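Local coordinates for glutamine amidotransferase domain-containing protein (Streptococcus mutans, PDB 3L7N) that is of unknown specific function but, as a class I glutamine amidotransferase, probably hydrolyses glutamine and passes the ammonia to an acceptor, at residues A[4-9]-A[29-34]; A[109-114]-A[202-207]; A[141-146]-A[163-168]. One frame throughout, in Å; residues are numbered along the deposited sequence.

Contact 1: A[4-9]-A[29-34]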
loop_
_atom_site.group_PDB
_atom_site.type_symbol
_atom_site.label_atom_id
_atom_site.label_comp_id
_atom_site.label_asym_id
_atom_site.label_seq_id
_atom_site.Cartn_x
_atom_site.Cartn_y
_atom_site.Cartn_z
ATOM N N HIS A 4 10.612 9.806 1.398
ATOM C CA HIS A 4 10.218 10.158 0.019
ATOM C C HIS A 4 9.038 9.323 -0.494
ATOM O O HIS A 4 9.118 8.084 -0.512
ATOM C CB HIS A 4 11.435 10.052 -0.952
ATOM C CG HIS A 4 11.161 10.615 -2.310
ATOM N ND1 HIS A 4 10.585 9.865 -3.321
ATOM C CD2 HIS A 4 11.251 11.893 -2.792
ATOM C CE1 HIS A 4 10.379 10.644 -4.390
ATOM N NE2 HIS A 4 10.776 11.872 -4.097
ATOM N N PHE A 5 7.960 9.998 -0.941
ATOM C CA PHE A 5 6.747 9.325 -1.461
ATOM C C PHE A 5 6.744 9.230 -2.950
ATOM O O PHE A 5 7.087 10.214 -3.662
ATOM C CB PHE A 5 5.529 10.104 -1.095
ATOM C CG PHE A 5 5.124 9.979 0.340
ATOM C CD1 PHE A 5 4.173 9.015 0.739
ATOM C CD2 PHE A 5 5.660 10.815 1.295
ATOM C CE1 PHE A 5 3.821 8.867 2.071
ATOM C CE2 PHE A 5 5.309 10.657 2.645
ATOM C CZ PHE A 5 4.357 9.683 3.018
ATOM N N ILE A 6 6.287 8.102 -3.468
ATOM C CA ILE A 6 6.039 7.983 -4.900
ATOM C C ILE A 6 4.537 7.870 -5.110
ATOM O O ILE A 6 3.891 7.019 -4.504
ATOM C CB ILE A 6 6.741 6.697 -5.512
ATOM C CG1 ILE A 6 8.198 6.643 -5.154
ATOM C CG2 ILE A 6 6.520 6.616 -6.993
ATOM C CD1 ILE A 6 8.974 7.562 -5.866
ATOM N N LEU A 7 3.950 8.768 -5.883
ATOM C CA LEU A 7 2.498 8.820 -5.978
ATOM C C LEU A 7 2.065 8.673 -7.437
ATOM O O LEU A 7 2.746 9.145 -8.323
ATOM C CB LEU A 7 1.993 10.098 -5.392
ATOM C CG LEU A 7 2.376 10.493 -3.969
ATOM C CD1 LEU A 7 1.718 11.759 -3.680
ATOM C CD2 LEU A 7 1.977 9.479 -2.978
ATOM N N HIS A 8 0.993 7.940 -7.680
ATOM C CA HIS A 8 0.710 7.463 -9.016
ATOM C C HIS A 8 -0.645 7.975 -9.499
ATOM O O HIS A 8 -1.055 7.684 -10.616
ATOM C CB HIS A 8 0.661 5.909 -9.060
ATOM C CG HIS A 8 1.903 5.226 -8.568
ATOM N ND1 HIS A 8 1.942 4.547 -7.360
ATOM C CD2 HIS A 8 3.067 4.925 -9.203
ATOM C CE1 HIS A 8 3.123 3.964 -7.224
ATOM N NE2 HIS A 8 3.826 4.177 -8.326
ATOM N N GLU A 9 -1.400 8.586 -8.598
ATOM C CA GLU A 9 -2.600 9.346 -8.959
ATOM C C GLU A 9 -3.179 10.146 -7.781
ATOM O O GLU A 9 -2.781 9.916 -6.566
ATOM C CB GLU A 9 -3.641 8.485 -9.624
ATOM C CG GLU A 9 -3.673 8.652 -11.134
ATOM C CD GLU A 9 -4.324 9.974 -11.568
ATOM O OE1 GLU A 9 -4.119 11.044 -10.880
ATOM O OE2 GLU A 9 -5.102 9.946 -12.538
ATOM N N SER A 29 9.386 14.408 1.021
ATOM C CA SER A 29 9.407 14.833 -0.416
ATOM C C SER A 29 8.532 13.912 -1.206
ATOM O O SER A 29 8.175 12.877 -0.718
ATOM C CB SER A 29 10.834 14.843 -0.979
ATOM O OG SER A 29 11.585 13.759 -0.473
ATOM N N MET A 30 8.165 14.277 -2.416
ATOM C CA MET A 30 7.273 13.432 -3.180
ATOM C C MET A 30 7.609 13.401 -4.656
ATOM O O MET A 30 8.237 14.298 -5.153
ATOM C CB MET A 30 5.902 13.929 -3.052
ATOM C CG MET A 30 5.296 13.709 -1.788
ATOM S SD MET A 30 4.087 14.983 -1.553
ATOM C CE MET A 30 2.857 14.124 -0.689
ATOM N N THR A 31 7.111 12.409 -5.378
ATOM C CA THR A 31 7.245 12.403 -6.795
ATOM C C THR A 31 5.908 12.130 -7.290
ATOM O O THR A 31 5.341 11.085 -7.009
ATOM C CB THR A 31 8.222 11.261 -7.279
ATOM O OG1 THR A 31 9.551 11.530 -6.813
ATOM C CG2 THR A 31 8.243 11.177 -8.780
ATOM N N LYS A 32 5.334 13.035 -8.013
ATOM C CA LYS A 32 4.021 12.746 -8.486
ATOM C C LYS A 32 4.087 12.264 -9.948
ATOM O O LYS A 32 4.072 13.085 -10.874
ATOM C CB LYS A 32 3.143 13.948 -8.315
ATOM C CG LYS A 32 2.899 14.274 -6.924
ATOM C CD LYS A 32 2.372 15.691 -6.741
ATOM C CE LYS A 32 2.333 16.083 -5.273
ATOM N NZ LYS A 32 1.959 17.466 -5.084
ATOM N N VAL A 33 4.256 10.941 -10.165
ATOM C CA VAL A 33 4.537 10.468 -11.514
ATOM C C VAL A 33 3.462 10.818 -12.525
ATOM O O VAL A 33 3.763 11.115 -13.658
ATOM C CB VAL A 33 4.873 9.033 -11.564
ATOM C CG1 VAL A 33 5.979 8.760 -10.637
ATOM C CG2 VAL A 33 3.665 8.169 -11.245
ATOM N N TYR A 34 2.213 10.882 -12.075
ATOM C CA TYR A 34 1.106 11.279 -12.933
ATOM C C TYR A 34 1.231 12.704 -13.445
ATOM O O TYR A 34 0.473 13.099 -14.370
ATOM C CB TYR A 34 -0.276 11.066 -12.214
ATOM C CG TYR A 34 -0.398 11.793 -10.921
ATOM C CD1 TYR A 34 -1.026 13.034 -10.852
ATOM C CD2 TYR A 34 0.136 11.260 -9.747
ATOM C CE1 TYR A 34 -1.106 13.730 -9.667
ATOM C CE2 TYR A 34 0.056 11.939 -8.558
ATOM C CZ TYR A 34 -0.558 13.194 -8.524
ATOM O OH TYR A 34 -0.623 13.894 -7.331
#

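Contact 2: A[109-114]-A[202-207]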
loop_
_atom_site.group_PDB
_atom_site.type_symbol
_atom_site.label_atom_id
_atom_site.label_comp_id
_atom_site.label_asym_id
_atom_site.label_seq_id
_atom_site.Cartn_x
_atom_site.Cartn_y
_atom_site.Cartn_z
ATOM N N PRO A 109 -7.809 -13.959 -5.265
ATOM C CA PRO A 109 -8.978 -14.865 -5.257
ATOM C C PRO A 109 -10.272 -14.069 -5.346
ATOM O O PRO A 109 -11.063 -14.259 -6.271
ATOM C CB PRO A 109 -8.886 -15.569 -3.857
ATOM C CG PRO A 109 -7.473 -15.383 -3.392
ATOM C CD PRO A 109 -6.729 -14.469 -4.416
ATOM N N LYS A 110 -10.475 -13.165 -4.382
ATOM C CA LYS A 110 -11.604 -12.239 -4.425
ATOM C C LYS A 110 -11.148 -10.722 -4.463
ATOM O O LYS A 110 -10.200 -10.294 -3.719
ATOM C CB LYS A 110 -12.560 -12.527 -3.256
ATOM C CG LYS A 110 -13.566 -13.710 -3.544
ATOM C CD LYS A 110 -14.154 -13.644 -5.066
ATOM C CE LYS A 110 -15.536 -14.452 -5.249
ATOM N NZ LYS A 110 -16.762 -13.503 -5.410
ATOM N N LYS A 111 -11.779 -9.935 -5.324
ATOM C CA LYS A 111 -11.590 -8.479 -5.273
ATOM C C LYS A 111 -12.264 -7.845 -4.074
ATOM O O LYS A 111 -13.271 -8.324 -3.600
ATOM C CB LYS A 111 -11.997 -7.827 -6.575
ATOM C CG LYS A 111 -13.258 -7.056 -6.560
ATOM C CD LYS A 111 -13.646 -6.780 -8.029
ATOM C CE LYS A 111 -13.738 -5.303 -8.301
ATOM N NZ LYS A 111 -13.410 -4.963 -9.753
ATOM N N GLU A 112 -11.640 -6.825 -3.518
ATOM C CA GLU A 112 -12.062 -6.299 -2.219
ATOM C C GLU A 112 -12.044 -4.757 -2.208
ATOM O O GLU A 112 -11.029 -4.123 -2.525
ATOM C CB GLU A 112 -11.187 -6.838 -1.101
ATOM C CG GLU A 112 -11.220 -8.322 -0.912
ATOM C CD GLU A 112 -10.157 -8.802 0.124
ATOM O OE1 GLU A 112 -10.519 -9.545 1.113
ATOM O OE2 GLU A 112 -8.985 -8.368 0.007
ATOM N N ILE A 113 -13.168 -4.174 -1.827
ATOM C CA ILE A 113 -13.375 -2.735 -1.883
ATOM C C ILE A 113 -14.236 -2.367 -0.694
ATOM O O ILE A 113 -15.412 -2.573 -0.716
ATOM C CB ILE A 113 -14.144 -2.345 -3.170
ATOM C CG1 ILE A 113 -13.312 -2.643 -4.423
ATOM C CG2 ILE A 113 -14.573 -0.942 -3.099
ATOM C CD1 ILE A 113 -13.863 -2.033 -5.674
ATOM N N GLY A 114 -13.632 -1.918 0.369
ATOM C CA GLY A 114 -14.377 -1.592 1.512
ATOM C C GLY A 114 -13.603 -1.888 2.706
ATOM O O GLY A 114 -12.442 -2.106 2.622
ATOM N N GLN A 202 -23.817 -5.468 -4.960
ATOM C CA GLN A 202 -24.584 -6.715 -4.801
ATOM C C GLN A 202 -23.989 -7.874 -5.551
ATOM O O GLN A 202 -23.843 -8.939 -4.987
ATOM C CB GLN A 202 -26.071 -6.556 -5.178
ATOM C CG GLN A 202 -26.682 -5.187 -4.889
ATOM C CD GLN A 202 -27.036 -4.438 -6.206
ATOM O OE1 GLN A 202 -26.610 -4.853 -7.323
ATOM N NE2 GLN A 202 -27.787 -3.342 -6.088
ATOM N N THR A 203 -23.664 -7.682 -6.848
ATOM C CA THR A 203 -23.044 -8.792 -7.652
ATOM C C THR A 203 -21.798 -9.440 -6.974
ATOM O O THR A 203 -21.469 -10.599 -7.251
ATOM C CB THR A 203 -22.692 -8.399 -9.195
ATOM O OG1 THR A 203 -21.312 -8.721 -9.478
ATOM C CG2 THR A 203 -22.930 -6.904 -9.487
ATOM N N GLU A 204 -21.141 -8.699 -6.067
ATOM C CA GLU A 204 -19.871 -9.159 -5.506
ATOM C C GLU A 204 -19.851 -9.293 -3.958
ATOM O O GLU A 204 -20.551 -8.554 -3.232
ATOM C CB GLU A 204 -18.712 -8.295 -6.012
ATOM C CG GLU A 204 -17.381 -9.034 -6.052
ATOM C CD GLU A 204 -16.985 -9.442 -7.430
ATOM O OE1 GLU A 204 -17.330 -8.707 -8.395
ATOM O OE2 GLU A 204 -16.294 -10.479 -7.561
ATOM N N THR A 205 -19.032 -10.233 -3.480
ATOM C CA THR A 205 -19.009 -10.642 -2.074
ATOM C C THR A 205 -18.448 -9.550 -1.224
ATOM O O THR A 205 -18.894 -9.329 -0.072
ATOM C CB THR A 205 -18.083 -11.862 -1.887
ATOM O OG1 THR A 205 -18.051 -12.643 -3.099
ATOM C CG2 THR A 205 -18.520 -12.726 -0.660
ATOM N N TYR A 206 -17.395 -8.908 -1.748
ATOM C CA TYR A 206 -16.484 -8.118 -0.935
ATOM C C TYR A 206 -16.361 -6.700 -1.425
ATOM O O TYR A 206 -15.353 -6.063 -1.217
ATOM C CB TYR A 206 -15.147 -8.772 -0.891
ATOM C CG TYR A 206 -15.147 -9.986 -0.040
ATOM C CD1 TYR A 206 -15.617 -9.927 1.290
ATOM C CD2 TYR A 206 -14.718 -11.241 -0.550
ATOM C CE1 TYR A 206 -15.651 -11.071 2.106
ATOM C CE2 TYR A 206 -14.746 -12.391 0.255
ATOM C CZ TYR A 206 -15.217 -12.292 1.600
ATOM O OH TYR A 206 -15.245 -13.399 2.431
ATOM N N VAL A 207 -17.425 -6.203 -2.034
ATOM C CA VAL A 207 -17.536 -4.824 -2.406
ATOM C C VAL A 207 -18.660 -4.161 -1.575
ATOM O O VAL A 207 -19.829 -4.626 -1.586
ATOM C CB VAL A 207 -17.873 -4.701 -3.882
ATOM C CG1 VAL A 207 -18.103 -3.284 -4.246
ATOM C CG2 VAL A 207 -16.777 -5.323 -4.740
#

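Contact 3: A[141-146]-A[163-168]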
loop_
_atom_site.group_PDB
_atom_site.type_symbol
_atom_site.label_atom_id
_atom_site.label_comp_id
_atom_site.label_asym_id
_atom_site.label_seq_id
_atom_site.Cartn_x
_atom_site.Cartn_y
_atom_site.Cartn_z
ATOM N N HIS A 141 -9.698 -1.615 1.896
ATOM C CA HIS A 141 -9.281 -2.446 0.781
ATOM C C HIS A 141 -9.737 -1.802 -0.449
ATOM O O HIS A 141 -10.846 -1.265 -0.484
ATOM C CB HIS A 141 -9.923 -3.864 0.862
ATOM C CG HIS A 141 -9.510 -4.632 2.048
ATOM N ND1 HIS A 141 -10.130 -4.492 3.272
ATOM C CD2 HIS A 141 -8.472 -5.465 2.245
ATOM C CE1 HIS A 141 -9.480 -5.200 4.178
ATOM N NE2 HIS A 141 -8.466 -5.804 3.579
ATOM N N TRP A 142 -8.908 -1.865 -1.508
ATOM C CA TRP A 142 -9.336 -1.433 -2.838
ATOM C C TRP A 142 -8.541 -2.082 -4.004
ATOM O O TRP A 142 -7.915 -1.376 -4.771
ATOM C CB TRP A 142 -9.280 0.085 -2.958
ATOM C CG TRP A 142 -10.298 0.625 -3.877
ATOM C CD1 TRP A 142 -10.335 0.484 -5.242
ATOM C CD2 TRP A 142 -11.461 1.410 -3.516
ATOM N NE1 TRP A 142 -11.477 1.111 -5.754
ATOM C CE2 TRP A 142 -12.175 1.686 -4.717
ATOM C CE3 TRP A 142 -11.951 1.923 -2.303
ATOM C CZ2 TRP A 142 -13.326 2.472 -4.736
ATOM C CZ3 TRP A 142 -13.117 2.654 -2.319
ATOM C CH2 TRP A 142 -13.793 2.929 -3.532
ATOM N N HIS A 143 -8.675 -3.406 -4.198
ATOM C CA HIS A 143 -7.852 -4.089 -5.224
ATOM C C HIS A 143 -8.537 -5.161 -5.985
ATOM O O HIS A 143 -9.567 -5.646 -5.603
ATOM C CB HIS A 143 -6.643 -4.684 -4.607
ATOM C CG HIS A 143 -6.944 -5.810 -3.691
ATOM N ND1 HIS A 143 -7.686 -5.650 -2.543
ATOM C CD2 HIS A 143 -6.611 -7.118 -3.745
ATOM C CE1 HIS A 143 -7.766 -6.801 -1.904
ATOM N NE2 HIS A 143 -7.115 -7.708 -2.609
ATOM N N GLY A 144 -7.893 -5.562 -7.063
ATOM C CA GLY A 144 -8.286 -6.706 -7.825
ATOM C C GLY A 144 -7.134 -7.665 -7.924
ATOM O O GLY A 144 -7.336 -8.856 -8.170
ATOM N N ASP A 145 -5.909 -7.149 -7.687
ATOM C CA ASP A 145 -4.684 -7.953 -7.750
ATOM C C ASP A 145 -3.999 -8.028 -6.373
ATOM O O ASP A 145 -4.523 -7.509 -5.387
ATOM C CB ASP A 145 -3.739 -7.378 -8.764
ATOM C CG ASP A 145 -4.195 -7.596 -10.153
ATOM O OD1 ASP A 145 -5.144 -8.363 -10.367
ATOM O OD2 ASP A 145 -3.626 -6.981 -11.057
ATOM N N MET A 146 -2.882 -8.751 -6.305
ATOM C CA MET A 146 -2.104 -8.867 -5.074
ATOM C C MET A 146 -0.613 -9.174 -5.408
ATOM O O MET A 146 -0.273 -9.445 -6.555
ATOM C CB MET A 146 -2.672 -9.964 -4.192
ATOM C CG MET A 146 -2.335 -11.459 -4.712
ATOM S SD MET A 146 -3.036 -12.811 -3.683
ATOM C CE MET A 146 -2.388 -14.191 -4.556
ATOM N N PRO A 163 -5.091 -13.734 0.302
ATOM C CA PRO A 163 -4.140 -14.441 1.192
ATOM C C PRO A 163 -2.806 -13.693 1.418
ATOM O O PRO A 163 -1.920 -14.201 2.107
ATOM C CB PRO A 163 -3.886 -15.743 0.462
ATOM C CG PRO A 163 -4.192 -15.445 -0.995
ATOM C CD PRO A 163 -5.210 -14.381 -1.024
ATOM N N ARG A 164 -2.686 -12.485 0.880
ATOM C CA ARG A 164 -1.439 -11.737 0.976
ATOM C C ARG A 164 -1.687 -10.200 1.334
ATOM O O ARG A 164 -1.665 -9.336 0.454
ATOM C CB ARG A 164 -0.678 -11.874 -0.358
ATOM C CG ARG A 164 -0.069 -13.227 -0.565
ATOM C CD ARG A 164 0.363 -13.429 -1.953
ATOM N NE ARG A 164 0.826 -14.773 -2.104
ATOM C CZ ARG A 164 1.427 -15.284 -3.185
ATOM N NH1 ARG A 164 1.720 -14.534 -4.249
ATOM N NH2 ARG A 164 1.758 -16.561 -3.181
ATOM N N GLN A 165 -1.994 -9.908 2.574
ATOM C CA GLN A 165 -2.418 -8.590 2.877
ATOM C C GLN A 165 -1.227 -7.754 3.286
ATOM O O GLN A 165 -1.110 -6.614 2.891
ATOM C CB GLN A 165 -3.496 -8.573 3.978
ATOM C CG GLN A 165 -4.860 -8.883 3.527
ATOM C CD GLN A 165 -5.351 -7.996 2.394
ATOM O OE1 GLN A 165 -4.690 -7.048 2.005
ATOM N NE2 GLN A 165 -6.534 -8.328 1.841
ATOM N N ILE A 166 -0.364 -8.329 4.101
ATOM C CA ILE A 166 0.813 -7.675 4.559
ATOM C C ILE A 166 1.956 -8.661 4.375
ATOM O O ILE A 166 1.757 -9.884 4.570
ATOM C CB ILE A 166 0.715 -7.389 5.975
ATOM C CG1 ILE A 166 -0.412 -6.393 6.250
ATOM C CG2 ILE A 166 2.003 -6.878 6.481
ATOM C CD1 ILE A 166 -0.532 -6.029 7.738
ATOM N N ILE A 167 3.131 -8.173 3.905
ATOM C CA ILE A 167 4.255 -9.066 3.547
ATOM C C ILE A 167 5.538 -8.439 4.019
ATOM O O ILE A 167 5.697 -7.234 3.929
ATOM C CB ILE A 167 4.335 -9.322 2.041
ATOM C CG1 ILE A 167 3.097 -10.005 1.544
ATOM C CG2 ILE A 167 5.649 -10.139 1.660
ATOM C CD1 ILE A 167 3.111 -10.183 0.020
ATOM N N LYS A 168 6.426 -9.235 4.592
ATOM C CA LYS A 168 7.689 -8.749 4.933
ATOM C C LYS A 168 8.660 -9.322 3.990
ATOM O O LYS A 168 8.924 -10.560 4.013
ATOM C CB LYS A 168 8.049 -9.125 6.301
ATOM C CG LYS A 168 9.464 -8.692 6.685
ATOM C CD LYS A 168 9.824 -9.201 8.083
ATOM C CE LYS A 168 11.159 -8.717 8.568
ATOM N NZ LYS A 168 11.010 -8.240 10.058
#

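Contact 1: A[4-9]-A[29-34]
S29 lies beside H4 where two parallel strands run together. Its carbonyl O accepts the backbone N-H of F5, with F5 N to S29 O at 2.9 Å. M30 follows on the sheet face that carries F5 and L7. Its CG stands beside its own backbone N, anti to the carbonyl carbon (chi1 -72°), and packs against F5 CB at 3.7 Å. At the end of the side chain, M30 CE meets L7 CD1 at 4.0 Å. L18 of helix 15-23, which packs on this face, touches both F5 and M30. T31 uses both its backbone polar groups. T31 N donates to F5 O at 2.8 Å, and T31 O accepts from L7 N at 2.9 Å. K32 adds little, as the end of its side chain leads away; its N turns outward to donate to E37 OE1. V33 N extends the pattern to L7 O at 3.0 Å. V33 CG1 meets I6 CG2 on the opposite face from M30. The ring of Y34 lies against the chain just past the first strand. E9 CA sits over one face, 3.9 Å from the ring centroid, in a CH-pi contact. The four backbone bonds set the parallel register of a beta-alpha-beta crossover (strands 2-7 and 27-32), while the apolar packing of F5, L7 and M30 lies mainly on the face toward helix 15-23.

Contact 2: A[109-114]-A[202-207]
K110 and T205 make the side-chain hydrogen bond of this contact: K110 NZ donates to T205 OG1 at 2.8 Å. The lysine chain is bent at chi2 and chi4, and it crosses the threonine at about a right angle. The same ammonium also faces E204. That salt bridge is long, with K110 NZ to E204 OE2 at 3.7 Å. Further along, the backbones meet. I113 N donates to Y206 O at 3.0 Å. The bond is close to straight (167° at the hydrogen), and the donor lies in the carbonyl plane. With the backbone bond between I113 and Q208, it makes a single beta bridge of I113 with V207. CA-H...O contacts accompany it. E112 CA approaches Y206 O, so this oxygen is met from two successive residues, and V207 CA approaches I113 O.

Packing surrounds the polar part. K110 CB comes up at the edge of the Y206 ring, 3.7 Å from Y206 CD2. T205 CG2 lies over the centre of one ring face, 3.9 Å above the plane. Y116 also meets this ring, edge-to-face. E112 runs beside Y206, pointing the same way, with E112 CG 4.0 Å from Y206 CB. The E112 carboxylate is held by S159. On the inner side, I113 CB packs on V207 CG1 at 4.2 Å, and both residues touch L197 of helix 197-203.

The chemistry therefore changes with depth. A lysine-based polar link lies at the surface, and a backbone bond with apolar packing lies beneath. Together they join the chain leaving helix 197-203 to residues 110-113 of strand 106-113.

Contact 3: A[141-146]-A[163-168]
M146 packs against P163 and R164 with several atoms, the denser part of the contact. M146 CG sits in the crowded position between the backbone N and the carbonyl carbon (chi1 75°), and the extended chain beyond it carries SD and CE out to both partners. The sulfur meets the proline ring, with M146 SD to P163 CD at 3.8 Å. The methyl goes on to R164, with M146 CE to R164 CD at 3.9 Å, and lies over one face of the guanidinium. R164 NH1 is hydrogen-bonded to P147 O, just past M146, a second hold on the flat group. M146 is buried, P163 and R164 only partly so, nearer the solvent.

The other part is buried and sparser, made through few atoms. The Q165 amide comes to the edge of the H141 ring, with Q165 NE2 to H141 CD2 at 3.5 Å. Amide and ring planes are 71° apart, and the approach is packing alone. Q165 NE2 has its own partner in S159 OG, and a weak bond to E112 OE2. H143 is more distant, with H143 CE1 to Q165 NE2 at 4.2 Å.

W142 and H143 both face E112 in a classic beta bulge. Strand 106-113 borders strands 136-143 and 145-146, while I118 of strand 115-120 touches H141 and Q165. R164 rests on V155 of strand 154-158, and Q165 leads into strand 166-170.

In the fold
All three contacts reach one mixed sheet. Contact 1 lies at its parallel end, across the chain's centre from the other two, with its own centre about 21 Å from that of contact 3. Contacts 2 and 3 touch. E112 O meets H143 N, and G114 N meets H141 O, both probable hydrogen bonds, joining residues 112-114 to strand 136-143. Contact 3 is the most central and is nested within the loop that contact 2 closes. Their chemistry follows their place. Contact 1 is mainly strand pairing, partly buried. Contact 2 has a single bridge and a charged outer edge. Contact 3 relies on side-chain packing, with several of its polar atoms, such as Q165 NE2 and R164 NH1, bonded to other residues.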